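PDB 6Y2K: beta-galactosidase from Marinomonas sp. ef1, which probably hydrolyses terminal beta-galactosyl residues of galactosides such as lactose, as a cold-active, hexameric GH42 glycosidase. Local coordinates for residues E280-T285 with V289-A294; G295-D300 with R434-C439; G318-N321 with H325-T328; W337-F342 with A648-W653; V630-N635 with G641-G646. All coordinates share one frame; numbering follows the deposited sequence. Where two conformers were deposited one is given.

Following the chain, interaction 1 comes first and closes a short loop from helix 280-285 to the turn ahead of helix 294-305, in the crossover between the sixth and seventh barrel strands. Interaction 2 opens at the next residue and reaches to helix 435-448 of the trimerisation domain. Interaction 3, a local loop closure after the seventh strand, falls wholly within that span. Interaction 4 also starts there, on helix 333-343, but ends near the C terminus, so interactions 2 and 4 cross; His299 and Glu340 join them directly. Interaction 5 lies within the span of interaction 4 and packs against strand 649-655. Barrel, trimerisation domain and C-terminal sheet are thus tied together.

Interaction 1 of 5, residues E280-T285 with V289-A294; sequences EDEKHT and VGHPDA
In the TIM-barrel crossover that leads from the sixth strand to the seventh, Glu282 on the short helix 280-285 meets His291 in the turn ahead of helix 294-305. The two side chains alone carry the contact. Glu282 reaches across with an extended chain and brings OE2 to 3.2 Å from His291 NE2, arriving at the edge of the imidazole and near its plane. The carboxylate is itself turned steeply, its plane 75° from that of the ring. Each group has a stronger polar partner on helix 435-448 of the trimerisation domain: Glu282 OE2 forms a salt bridge with Arg441, and His291 NE2 is hydrogen-bonded to Glu444. The local pair therefore belongs to a polar network in which a surface helix and a buried loop of the barrel both face the next domain.

His291 also opens a type I beta turn that runs to Ala294. A chi1 of -174° carries its ring away from the main-chain nitrogen and over the turn, where Pro292 CD lies 3.4 Å above one face. The other ring nitrogen is used within the turn, for Asp293 N donates to His291 ND1 over 3.2 Å from a position 33° out of the ring plane.

Interaction 2 of 5, residues G295-D300 with R434-C439; sequences GAFHHD and RYFFWC
An aromatic cluster fills the seam between the catalytic barrel and the trimerisation domain: Phe297 and His298 on helix 294-305 meet Phe436 on helix 435-448. The two short helical segments run steeply across one another at 101°. Their axes stay 12.8 Å apart, so long side chains must bridge the space. Phe297 and Phe436 do most of this. The first torsion of each is trans, which extends the rings away from their helices, and the two side chains pass alongside, each reaching toward the other's helix. Their rings meet obliquely, planes at 59°. The closest approach puts Phe297 CE2 3.6 Å from Phe436 CZ.

His298 comes in from the neighbouring position. Its NE2 touches the edge of the Phe436 ring, 3.8 Å from CZ, and the two rings are nearly parallel but slid so far that they scarcely overlap. Within its own helix, Phe297 CD2 sits over the centre of the imidazole, while His298 ND1 is hydrogen-bonded to Ala294 O, which probably limits the ring's rotation. Farther round the rim of the Phe297 ring, CZ lies 4.3 Å from Cys439 CB, and Ile455 of strand 453-456 adds to its surroundings.

A serine in place of Phe297 would probably open a gap between the helices, leaving Phe436 and Cys439 without their apolar neighbour and His298 without cover on one face. Across this pair of segments the grip is van der Waals and aromatic throughout, so this patch is held by shape, with a polar link from Asp300 to Tyr443 beside it.

Interaction 3 of 5, residues G318-N321 with H325-T328; sequences GPVN and HNPT
Apolar packing in this loop closure between the seventh barrel strand and helix 333-343 comes from Pro319 and Thr328, which run alongside one another with Pro319 CG 4.1 Å from Thr328 CG2.

Van der Waals contacts of carbon with oxygen extend it. Pro319 CB rests 3.7 Å from Pro327 O, and Val320 CG2 lies 3.4 Å from Asn326 OD1, the two side chains being set crosswise. Tighter still, Asn326 CB comes within 3.1 Å of Val320 O.

Among polar atoms, Val320 O and Asn326 OD1 are both acceptors, 3.3 Å apart, and gain nothing from each other. Gln429 of the second subunit satisfies Val320 O through its NE2 and takes Asn326 ND2 with its backbone O; ND2 also bonds Ala323 O within the loop.

Water supplies the remaining link. A single molecule accepts from Val320 N at 3.2 Å and donates to Pro327 O at 2.9 Å, joining two backbones that are not hydrogen-bonded directly.

Replacing Asn326 by an alanine would probably leave Ala323 O and the backbone O of Gln429 in the second subunit each short of a donor. The chemistry implies a loop held jointly by water, by the Asn326 amide and by the neighbouring subunit, so that its shape is probably coupled to the hexamer interface.

Interaction 4 of 5, residues W337-F342 with A648-W653; sequences WTWEAF and ADVAIW
Trp339, pointing out from helix 333-343, meets Val650 and Ile652 of strand 649-655, and both branched side chains cross it at about a right angle. Being two apart on the strand, they project from the same face of the sheet and take different parts of the tryptophan. Ile652 brings its terminal methyl: CD1 stands 3.3 Å from the centroid of the six-membered ring and only 6° off the ring normal, a clean CH-pi contact over the face. The isoleucine reaches this far because its chain is extended at the end (chi2 -180°), carrying CD1 outward from the strand. Val650 is shorter and works lower down, with CG1 3.8 Å from Trp339 CB and oblique to the indole.

The indole is thus sandwiched. On the face opposite Ile652 lies Phe342, one turn along the same helix, its CD2 3.7 Å above the plane. Trp339 NE1 is not left to the apolar surroundings, since it is hydrogen-bonded to Glu388 of helix 377-395, and this bond together with the two covered faces fixes how the ring is turned. Phe620 and Phe622 of strand 618-623 widen the apolar surface on the sheet side.

At the start of the strand, Ala648 and Asp649 both face Asn623 in a G1 beta bulge, and Asp649 forms a salt bridge with Arg335 of the same barrel helix. The whole is helix-on-sheet packing between domains: an outer helix of the TIM barrel, ahead of its eighth strand, laid against the small antiparallel sheet at the C terminus.

Interaction 5 of 5, residues V630-N635 with G641-G646; sequences VFEPQN and GSMCLG
Val630 and Cys644 form a non-hydrogen-bonded antiparallel pair in a two-strand ribbon on the edge of the C-terminal beta domain, their CA atoms 4.6 Å apart. Between the two segments, Phe631 N donates to Met643 O over 3.0 Å, almost in line with the carbonyl; on the other side of the pair, the backbones of Leu645 and Val629 are hydrogen-bonded. Met643 O also receives a CA-H...O contact from Val630.

The surface of the ribbon is a row of small bumps. Val630 splits its two methyls, CG2 leaning on Cys644 SG and CG1 on Met643 CG at 4.1 Å, so the valine fits into the notch between the two sulfur-bearing side chains. Met643 is the larger knob. Trans at its first torsion (chi1 -169°), it runs outward beside Glu632, then bends at chi3, and its sulfur settles against the extended arm of Glu632, 3.5 Å from CD. The aliphatic part of the glutamate lines this hollow too, CB being 3.9 Å from Met643 SD.

Phe631 and Leu645 fill the inner side. Leu645 CD1 reaches Phe631 CB, and both residues rest on Ala621 of strand 618-623, which joins the ribbon to the neighbouring sheet. Towards the outside, Val630 packs on Gly565 of the third subunit, so the edge of the ribbon takes part in an interface of the hexamer. Beyond the pair a water bridges the two backbones, donating to Phe631 O at 3.0 Å and to Ser642 O at 2.8 Å.

Interaction 1 of 5, residues E280-T285 with V289-A294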
# COMPACT_ATOMS: atom_id res chain seq x y z
N GLU A 280 2.83 7.52 15.68
CA GLU A 280 1.75 8.16 14.92
C GLU A 280 0.38 7.58 15.32
O GLU A 280 -0.57 8.34 15.52
CB GLU A 280 1.98 8.08 13.40
CG GLU A 280 2.65 9.34 12.85
CD GLU A 280 3.73 9.87 13.77
OE1 GLU A 280 3.78 11.08 14.06
OE2 GLU A 280 4.54 9.04 14.24
N ASP A 281 0.30 6.25 15.46
CA ASP A 281 -0.94 5.60 15.90
C ASP A 281 -1.41 6.10 17.28
O ASP A 281 -2.59 6.39 17.45
CB ASP A 281 -0.79 4.07 15.94
CG ASP A 281 -0.77 3.44 14.54
OD1 ASP A 281 -1.11 4.12 13.54
OD2 ASP A 281 -0.40 2.25 14.45
N GLU A 282 -0.49 6.20 18.23
CA GLU A 282 -0.81 6.74 19.57
C GLU A 282 -1.32 8.18 19.54
O GLU A 282 -2.30 8.52 20.23
CB GLU A 282 0.39 6.63 20.50
CG GLU A 282 0.70 5.19 20.92
CD GLU A 282 2.03 5.02 21.66
OE1 GLU A 282 2.98 5.80 21.43
OE2 GLU A 282 2.13 4.08 22.45
N LYS A 283 -0.66 9.03 18.75
CA LYS A 283 -1.06 10.43 18.61
C LYS A 283 -2.47 10.57 18.06
O LYS A 283 -3.21 11.47 18.47
CB LYS A 283 -0.07 11.20 17.72
CG LYS A 283 1.29 11.40 18.37
CD LYS A 283 2.32 11.98 17.40
CE LYS A 283 3.71 12.02 18.00
NZ LYS A 283 3.87 13.09 19.03
N HIS A 284 -2.84 9.66 17.15
CA HIS A 284 -4.17 9.63 16.56
C HIS A 284 -5.19 9.01 17.52
O HIS A 284 -6.23 9.60 17.79
CB HIS A 284 -4.17 8.90 15.21
CG HIS A 284 -5.47 9.00 14.49
ND1 HIS A 284 -6.40 7.98 14.49
CD2 HIS A 284 -6.03 10.01 13.79
CE1 HIS A 284 -7.47 8.35 13.81
NE2 HIS A 284 -7.27 9.58 13.36
N THR A 285 -4.89 7.82 18.02
CA THR A 285 -5.82 7.08 18.90
C THR A 285 -6.20 7.84 20.16
O THR A 285 -7.36 7.85 20.55
CB THR A 285 -5.20 5.72 19.30
OG1 THR A 285 -5.02 4.93 18.13
CG2 THR A 285 -6.06 4.94 20.32
N VAL A 289 -7.39 12.42 24.94
CA VAL A 289 -7.17 11.99 26.33
C VAL A 289 -5.71 11.86 26.79
O VAL A 289 -5.45 11.76 28.00
CB VAL A 289 -7.90 10.65 26.62
CG1 VAL A 289 -9.40 10.84 26.47
CG2 VAL A 289 -7.40 9.53 25.72
N GLY A 290 -4.76 11.84 25.85
CA GLY A 290 -3.36 11.58 26.17
C GLY A 290 -3.09 10.09 26.26
O GLY A 290 -4.02 9.29 26.37
N HIS A 291 -1.82 9.72 26.20
CA HIS A 291 -1.45 8.32 26.28
C HIS A 291 -1.82 7.80 27.67
O HIS A 291 -1.70 8.54 28.65
CB HIS A 291 0.05 8.13 26.01
CG HIS A 291 0.48 6.70 25.94
ND1 HIS A 291 0.91 6.00 27.05
CD2 HIS A 291 0.56 5.85 24.90
CE1 HIS A 291 1.22 4.77 26.69
NE2 HIS A 291 1.02 4.65 25.39
N PRO A 292 -2.30 6.54 27.77
CA PRO A 292 -2.74 6.01 29.08
C PRO A 292 -1.74 6.06 30.25
O PRO A 292 -2.16 6.04 31.42
CB PRO A 292 -3.08 4.56 28.76
CG PRO A 292 -3.55 4.61 27.35
CD PRO A 292 -2.61 5.58 26.69
N ASP A 293 -0.44 6.14 29.93
CA ASP A 293 0.63 6.21 30.93
C ASP A 293 1.35 7.56 31.05
O ASP A 293 2.33 7.67 31.79
CB ASP A 293 1.65 5.12 30.63
CG ASP A 293 1.01 3.76 30.55
OD1 ASP A 293 0.18 3.46 31.46
OD2 ASP A 293 1.30 3.01 29.58
N ALA A 294 0.86 8.59 30.36
CA ALA A 294 1.54 9.88 30.33
C ALA A 294 1.53 10.54 31.71
O ALA A 294 2.56 11.03 32.16
CB ALA A 294 0.90 10.79 29.29

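Interaction 2 of 5, residues G295-D300 with R434-C439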
# COMPACT_ATOMS: atom_id res chain seq x y z
N GLY A 295 0.38 10.52 32.36
CA GLY A 295 0.25 11.02 33.73
C GLY A 295 0.84 10.04 34.73
O GLY A 295 1.67 10.40 35.55
N ALA A 296 0.39 8.79 34.62
CA ALA A 296 0.80 7.68 35.49
C ALA A 296 2.30 7.59 35.72
O ALA A 296 2.75 7.49 36.86
CB ALA A 296 0.28 6.37 34.93
N PHE A 297 3.08 7.59 34.64
CA PHE A 297 4.54 7.52 34.73
C PHE A 297 5.09 8.60 35.67
O PHE A 297 5.89 8.32 36.55
CB PHE A 297 5.19 7.65 33.35
CG PHE A 297 6.69 7.46 33.36
CD1 PHE A 297 7.24 6.19 33.24
CD2 PHE A 297 7.55 8.54 33.54
CE1 PHE A 297 8.61 6.00 33.28
CE2 PHE A 297 8.93 8.36 33.57
CZ PHE A 297 9.46 7.09 33.43
N HIS A 298 4.62 9.83 35.46
CA HIS A 298 5.08 10.98 36.23
C HIS A 298 4.49 11.04 37.65
O HIS A 298 5.18 11.46 38.57
CB HIS A 298 4.79 12.26 35.45
CG HIS A 298 5.58 12.34 34.19
ND1 HIS A 298 5.06 11.97 32.97
CD2 HIS A 298 6.87 12.69 33.97
CE1 HIS A 298 6.00 12.11 32.04
NE2 HIS A 298 7.10 12.54 32.62
N HIS A 299 3.25 10.61 37.82
CA HIS A 299 2.67 10.52 39.17
C HIS A 299 3.56 9.62 40.05
O HIS A 299 3.89 9.98 41.18
CB HIS A 299 1.26 9.94 39.16
CG HIS A 299 0.26 10.75 38.40
ND1 HIS A 299 0.22 12.12 38.44
CD2 HIS A 299 -0.78 10.36 37.63
CE1 HIS A 299 -0.80 12.55 37.70
NE2 HIS A 299 -1.42 11.50 37.20
N ASP A 300 3.96 8.47 39.52
CA ASP A 300 4.83 7.52 40.26
C ASP A 300 6.27 8.03 40.46
O ASP A 300 6.84 7.89 41.55
CB ASP A 300 4.83 6.14 39.58
CG ASP A 300 3.47 5.42 39.67
OD1 ASP A 300 2.66 5.73 40.59
OD2 ASP A 300 3.20 4.55 38.79
N ARG A 434 16.74 5.71 23.56
CA ARG A 434 16.60 6.79 24.52
C ARG A 434 16.25 6.19 25.88
O ARG A 434 15.28 5.44 25.99
CB ARG A 434 15.51 7.73 24.04
CG ARG A 434 15.65 9.14 24.54
CD ARG A 434 16.50 10.01 23.63
NE ARG A 434 16.11 11.40 23.76
CZ ARG A 434 15.28 12.02 22.93
NH1 ARG A 434 14.97 13.29 23.13
NH2 ARG A 434 14.76 11.39 21.89
N TYR A 435 17.03 6.52 26.91
CA TYR A 435 16.80 5.99 28.26
C TYR A 435 15.35 6.20 28.71
O TYR A 435 14.69 5.27 29.14
CB TYR A 435 17.73 6.66 29.26
CG TYR A 435 17.53 6.27 30.72
CD1 TYR A 435 17.85 5.00 31.18
CD2 TYR A 435 17.02 7.19 31.65
CE1 TYR A 435 17.69 4.65 32.51
CE2 TYR A 435 16.87 6.84 32.99
CZ TYR A 435 17.21 5.58 33.42
OH TYR A 435 17.07 5.21 34.74
N PHE A 436 14.88 7.44 28.59
CA PHE A 436 13.52 7.76 29.00
C PHE A 436 12.47 6.93 28.25
O PHE A 436 11.51 6.44 28.86
CB PHE A 436 13.22 9.26 28.83
CG PHE A 436 11.94 9.68 29.49
CD1 PHE A 436 10.72 9.50 28.85
CD2 PHE A 436 11.96 10.24 30.75
CE1 PHE A 436 9.55 9.87 29.47
CE2 PHE A 436 10.78 10.62 31.38
CZ PHE A 436 9.58 10.43 30.73
N PHE A 437 12.65 6.78 26.94
CA PHE A 437 11.70 6.01 26.12
C PHE A 437 11.67 4.55 26.60
O PHE A 437 10.60 3.97 26.75
CB PHE A 437 12.08 6.01 24.63
CG PHE A 437 11.95 7.34 23.92
CD1 PHE A 437 11.79 8.56 24.59
CD2 PHE A 437 12.09 7.37 22.53
CE1 PHE A 437 11.72 9.75 23.89
CE2 PHE A 437 12.03 8.57 21.83
CZ PHE A 437 11.84 9.76 22.52
N TRP A 438 12.84 3.98 26.83
CA TRP A 438 12.96 2.59 27.28
C TRP A 438 12.29 2.39 28.64
O TRP A 438 11.52 1.45 28.81
CB TRP A 438 14.44 2.16 27.31
CG TRP A 438 14.68 0.78 27.87
CD1 TRP A 438 15.43 0.47 28.95
CD2 TRP A 438 14.18 -0.47 27.36
NE1 TRP A 438 15.43 -0.88 29.17
CE2 TRP A 438 14.67 -1.49 28.21
CE3 TRP A 438 13.36 -0.83 26.28
CZ2 TRP A 438 14.38 -2.86 28.01
CZ3 TRP A 438 13.06 -2.18 26.08
CH2 TRP A 438 13.56 -3.18 26.95
N CYS A 439 12.55 3.31 29.59
CA CYS A 439 11.90 3.27 30.91
C CYS A 439 10.37 3.35 30.76
O CYS A 439 9.63 2.55 31.37
CB CYS A 439 12.39 4.40 31.82
SG CYS A 439 14.10 4.28 32.40

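Interaction 3 of 5, residues G318-N321 with H325-T328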
# COMPACT_ATOMS: atom_id res chain seq x y z
N GLY A 318 -8.61 22.07 29.51
CA GLY A 318 -9.16 22.40 28.20
C GLY A 318 -8.00 22.53 27.23
O GLY A 318 -6.87 22.14 27.58
N PRO A 319 -8.24 23.07 26.03
CA PRO A 319 -7.12 23.19 25.08
C PRO A 319 -6.04 24.14 25.59
O PRO A 319 -6.36 25.16 26.24
CB PRO A 319 -7.78 23.77 23.82
CG PRO A 319 -9.02 24.43 24.30
CD PRO A 319 -9.49 23.64 25.49
N VAL A 320 -4.77 23.80 25.33
CA VAL A 320 -3.63 24.65 25.67
C VAL A 320 -3.13 25.42 24.42
O VAL A 320 -3.71 25.29 23.34
CB VAL A 320 -2.50 23.85 26.37
CG1 VAL A 320 -3.03 23.15 27.63
CG2 VAL A 320 -1.84 22.85 25.44
N ASN A 321 -2.07 26.22 24.57
CA ASN A 321 -1.56 27.10 23.50
C ASN A 321 -0.25 26.64 22.87
O ASN A 321 0.07 27.09 21.77
CB ASN A 321 -1.29 28.50 24.06
CG ASN A 321 -0.26 28.49 25.18
OD1 ASN A 321 -0.55 27.98 26.26
ND2 ASN A 321 0.95 28.99 24.91
N HIS A 325 -0.19 21.24 17.82
CA HIS A 325 -1.64 21.16 17.67
C HIS A 325 -2.26 21.05 19.05
O HIS A 325 -1.69 20.40 19.94
CB HIS A 325 -2.03 19.99 16.77
CG HIS A 325 -1.13 19.83 15.59
ND1 HIS A 325 -0.08 18.94 15.58
CD2 HIS A 325 -1.09 20.48 14.40
CE1 HIS A 325 0.57 19.04 14.43
NE2 HIS A 325 -0.02 19.97 13.70
N ASN A 326 -3.42 21.68 19.21
CA ASN A 326 -4.05 21.87 20.52
C ASN A 326 -5.54 21.52 20.49
O ASN A 326 -6.41 22.40 20.45
CB ASN A 326 -3.81 23.30 20.99
CG ASN A 326 -2.32 23.60 21.14
OD1 ASN A 326 -1.66 23.05 22.03
ND2 ASN A 326 -1.78 24.42 20.25
N PRO A 327 -5.85 20.21 20.50
CA PRO A 327 -7.25 19.80 20.47
C PRO A 327 -7.96 20.05 21.80
O PRO A 327 -7.30 20.21 22.83
CB PRO A 327 -7.15 18.29 20.20
CG PRO A 327 -5.88 17.90 20.85
CD PRO A 327 -4.95 19.04 20.57
N THR A 328 -9.29 20.13 21.75
CA THR A 328 -10.11 20.10 22.95
C THR A 328 -10.10 18.69 23.56
O THR A 328 -10.12 17.70 22.81
CB THR A 328 -11.57 20.49 22.66
OG1 THR A 328 -12.05 19.78 21.52
CG2 THR A 328 -11.70 22.00 22.41
O HOH W 1 -4.77 20.87 23.97

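Interaction 4 of 5, residues W337-F342 with A648-W653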
# COMPACT_ATOMS: atom_id res chain seq x y z
N TRP A 337 -8.49 12.58 34.29
CA TRP A 337 -7.13 12.91 34.72
C TRP A 337 -7.05 13.17 36.22
O TRP A 337 -6.04 12.86 36.85
CB TRP A 337 -6.59 14.14 33.96
CG TRP A 337 -6.53 13.99 32.46
CD1 TRP A 337 -6.21 12.86 31.76
CD2 TRP A 337 -6.75 15.02 31.49
NE1 TRP A 337 -6.24 13.11 30.41
CE2 TRP A 337 -6.57 14.43 30.21
CE3 TRP A 337 -7.10 16.38 31.57
CZ2 TRP A 337 -6.72 15.15 29.02
CZ3 TRP A 337 -7.25 17.10 30.38
CH2 TRP A 337 -7.06 16.48 29.12
N THR A 338 -8.11 13.75 36.78
CA THR A 338 -8.17 14.06 38.21
C THR A 338 -8.20 12.77 39.04
O THR A 338 -7.37 12.60 39.94
CB THR A 338 -9.36 14.97 38.54
OG1 THR A 338 -9.32 16.14 37.71
CG2 THR A 338 -9.35 15.42 40.01
N TRP A 339 -9.14 11.87 38.73
CA TRP A 339 -9.19 10.56 39.41
C TRP A 339 -7.92 9.77 39.20
O TRP A 339 -7.46 9.08 40.11
CB TRP A 339 -10.39 9.72 38.98
CG TRP A 339 -11.61 10.05 39.75
CD1 TRP A 339 -12.75 10.61 39.29
CD2 TRP A 339 -11.79 9.86 41.16
NE1 TRP A 339 -13.66 10.77 40.31
CE2 TRP A 339 -13.08 10.33 41.48
CE3 TRP A 339 -10.99 9.35 42.17
CZ2 TRP A 339 -13.59 10.29 42.78
CZ3 TRP A 339 -11.49 9.31 43.48
CH2 TRP A 339 -12.79 9.77 43.76
N GLU A 340 -7.35 9.86 38.00
CA GLU A 340 -6.07 9.23 37.70
C GLU A 340 -5.03 9.65 38.74
O GLU A 340 -4.43 8.79 39.39
CB GLU A 340 -5.62 9.60 36.27
CG GLU A 340 -4.26 9.12 35.82
CD GLU A 340 -3.75 9.97 34.66
OE1 GLU A 340 -3.07 10.98 34.95
OE2 GLU A 340 -4.05 9.65 33.49
N ALA A 341 -4.85 10.96 38.91
CA ALA A 341 -3.88 11.47 39.89
C ALA A 341 -4.17 10.95 41.31
O ALA A 341 -3.25 10.51 42.01
CB ALA A 341 -3.82 12.98 39.87
N PHE A 342 -5.44 10.97 41.71
CA PHE A 342 -5.84 10.44 43.03
C PHE A 342 -5.50 8.95 43.20
O PHE A 342 -5.05 8.55 44.27
CB PHE A 342 -7.34 10.64 43.30
CG PHE A 342 -7.77 12.08 43.46
CD1 PHE A 342 -6.89 13.08 43.88
CD2 PHE A 342 -9.09 12.42 43.24
CE1 PHE A 342 -7.32 14.40 44.02
CE2 PHE A 342 -9.53 13.73 43.41
CZ PHE A 342 -8.64 14.72 43.80
N ALA A 648 -13.24 7.45 27.92
CA ALA A 648 -12.74 8.51 28.82
C ALA A 648 -13.46 8.53 30.19
O ALA A 648 -13.77 9.59 30.72
CB ALA A 648 -12.84 9.88 28.13
N ASP A 649 -13.68 7.34 30.74
CA ASP A 649 -14.52 7.15 31.93
C ASP A 649 -13.70 6.51 33.05
O ASP A 649 -12.61 5.96 32.82
CB ASP A 649 -15.73 6.28 31.56
CG ASP A 649 -16.87 6.32 32.58
OD1 ASP A 649 -16.92 7.25 33.42
OD2 ASP A 649 -17.72 5.39 32.52
N VAL A 650 -14.25 6.60 34.26
CA VAL A 650 -13.63 6.12 35.49
C VAL A 650 -14.66 5.27 36.24
O VAL A 650 -15.83 5.63 36.30
CB VAL A 650 -13.26 7.31 36.41
CG1 VAL A 650 -12.57 6.83 37.68
CG2 VAL A 650 -12.39 8.33 35.67
N ALA A 651 -14.21 4.15 36.80
CA ALA A 651 -15.01 3.41 37.78
C ALA A 651 -14.16 3.14 39.01
O ALA A 651 -12.94 2.93 38.91
CB ALA A 651 -15.54 2.11 37.19
N ILE A 652 -14.81 3.14 40.18
CA ILE A 652 -14.14 2.93 41.46
C ILE A 652 -14.89 1.84 42.23
O ILE A 652 -16.11 1.92 42.41
CB ILE A 652 -14.08 4.24 42.30
CG1 ILE A 652 -13.45 5.36 41.45
CG2 ILE A 652 -13.31 4.00 43.60
CD1 ILE A 652 -13.33 6.69 42.15
N TRP A 653 -14.13 0.83 42.68
CA TRP A 653 -14.65 -0.34 43.37
C TRP A 653 -13.98 -0.45 44.73
O TRP A 653 -12.85 0.01 44.90
CB TRP A 653 -14.33 -1.62 42.57
CG TRP A 653 -14.92 -1.72 41.18
CD1 TRP A 653 -14.57 -0.98 40.08
CD2 TRP A 653 -15.92 -2.64 40.75
NE1 TRP A 653 -15.32 -1.37 38.99
CE2 TRP A 653 -16.16 -2.38 39.37
CE3 TRP A 653 -16.65 -3.65 41.39
CZ2 TRP A 653 -17.09 -3.11 38.63
CZ3 TRP A 653 -17.59 -4.37 40.65
CH2 TRP A 653 -17.80 -4.10 39.28

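Interaction 5 of 5, residues V630-N635 with G641-G646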
# COMPACT_ATOMS: atom_id res chain seq x y z
N VAL A 630 -15.76 -3.65 29.24
CA VAL A 630 -16.15 -4.19 30.52
C VAL A 630 -14.91 -4.45 31.37
O VAL A 630 -13.94 -5.08 30.91
CB VAL A 630 -17.02 -5.46 30.33
CG1 VAL A 630 -17.30 -6.15 31.65
CG2 VAL A 630 -18.32 -5.07 29.63
N PHE A 631 -14.92 -3.90 32.58
CA PHE A 631 -13.93 -4.24 33.60
C PHE A 631 -14.68 -4.58 34.89
O PHE A 631 -15.43 -3.77 35.41
CB PHE A 631 -12.94 -3.09 33.86
CG PHE A 631 -12.02 -3.36 35.01
CD1 PHE A 631 -10.94 -4.22 34.86
CD2 PHE A 631 -12.27 -2.81 36.27
CE1 PHE A 631 -10.11 -4.51 35.93
CE2 PHE A 631 -11.44 -3.09 37.34
CZ PHE A 631 -10.36 -3.94 37.18
N GLU A 632 -14.44 -5.79 35.39
CA GLU A 632 -15.08 -6.27 36.61
C GLU A 632 -14.01 -6.95 37.46
O GLU A 632 -13.60 -8.07 37.15
CB GLU A 632 -16.19 -7.26 36.27
CG GLU A 632 -16.95 -7.77 37.49
CD GLU A 632 -18.01 -8.82 37.15
OE1 GLU A 632 -17.98 -9.38 36.02
OE2 GLU A 632 -18.87 -9.08 38.01
N PRO A 633 -13.55 -6.27 38.52
CA PRO A 633 -12.60 -6.93 39.41
C PRO A 633 -13.33 -7.97 40.26
O PRO A 633 -14.54 -7.85 40.48
CB PRO A 633 -12.05 -5.78 40.26
CG PRO A 633 -13.12 -4.74 40.25
CD PRO A 633 -13.99 -4.97 39.05
N GLN A 634 -12.61 -9.00 40.68
CA GLN A 634 -13.22 -10.06 41.50
C GLN A 634 -13.28 -9.62 42.97
O GLN A 634 -12.43 -8.86 43.42
CB GLN A 634 -12.46 -11.38 41.33
CG GLN A 634 -11.07 -11.44 41.95
CD GLN A 634 -10.17 -12.53 41.36
OE1 GLN A 634 -10.36 -12.97 40.22
NE2 GLN A 634 -9.18 -12.96 42.14
N ASN A 635 -14.31 -10.09 43.67
CA ASN A 635 -14.46 -9.88 45.12
C ASN A 635 -14.45 -8.40 45.48
O ASN A 635 -13.65 -7.94 46.30
CB ASN A 635 -13.38 -10.65 45.89
CG ASN A 635 -13.39 -12.14 45.57
OD1 ASN A 635 -14.44 -12.78 45.62
ND2 ASN A 635 -12.23 -12.70 45.25
N GLY A 641 -19.34 4.96 39.17
CA GLY A 641 -19.33 4.57 37.76
C GLY A 641 -20.01 3.24 37.46
O GLY A 641 -20.99 2.88 38.13
N SER A 642 -19.49 2.52 36.47
CA SER A 642 -20.09 1.25 36.05
C SER A 642 -19.09 0.19 35.59
O SER A 642 -17.94 0.48 35.26
CB SER A 642 -21.14 1.48 34.95
OG SER A 642 -20.71 2.46 34.03
N MET A 643 -19.58 -1.05 35.59
CA MET A 643 -18.85 -2.20 35.08
C MET A 643 -18.57 -2.03 33.58
O MET A 643 -17.53 -2.46 33.09
CB MET A 643 -19.66 -3.47 35.33
CG MET A 643 -18.92 -4.77 35.10
SD MET A 643 -19.87 -6.20 35.69
CE MET A 643 -21.38 -6.01 34.74
N CYS A 644 -19.51 -1.41 32.87
CA CYS A 644 -19.31 -0.99 31.48
C CYS A 644 -18.66 0.40 31.47
O CYS A 644 -19.34 1.43 31.51
CB CYS A 644 -20.63 -0.99 30.71
SG CYS A 644 -21.41 -2.63 30.63
N LEU A 645 -17.33 0.40 31.43
CA LEU A 645 -16.54 1.64 31.40
C LEU A 645 -16.69 2.36 30.08
O LEU A 645 -16.21 1.86 29.07
CB LEU A 645 -15.05 1.36 31.59
CG LEU A 645 -14.46 1.16 32.98
CD1 LEU A 645 -12.98 0.86 32.81
CD2 LEU A 645 -14.68 2.40 33.84
N GLY A 646 -17.31 3.53 30.10
CA GLY A 646 -17.40 4.36 28.89
C GLY A 646 -16.05 4.89 28.40
O GLY A 646 -15.03 4.77 29.08
O HOH W 2 -15.67 -0.88 36.06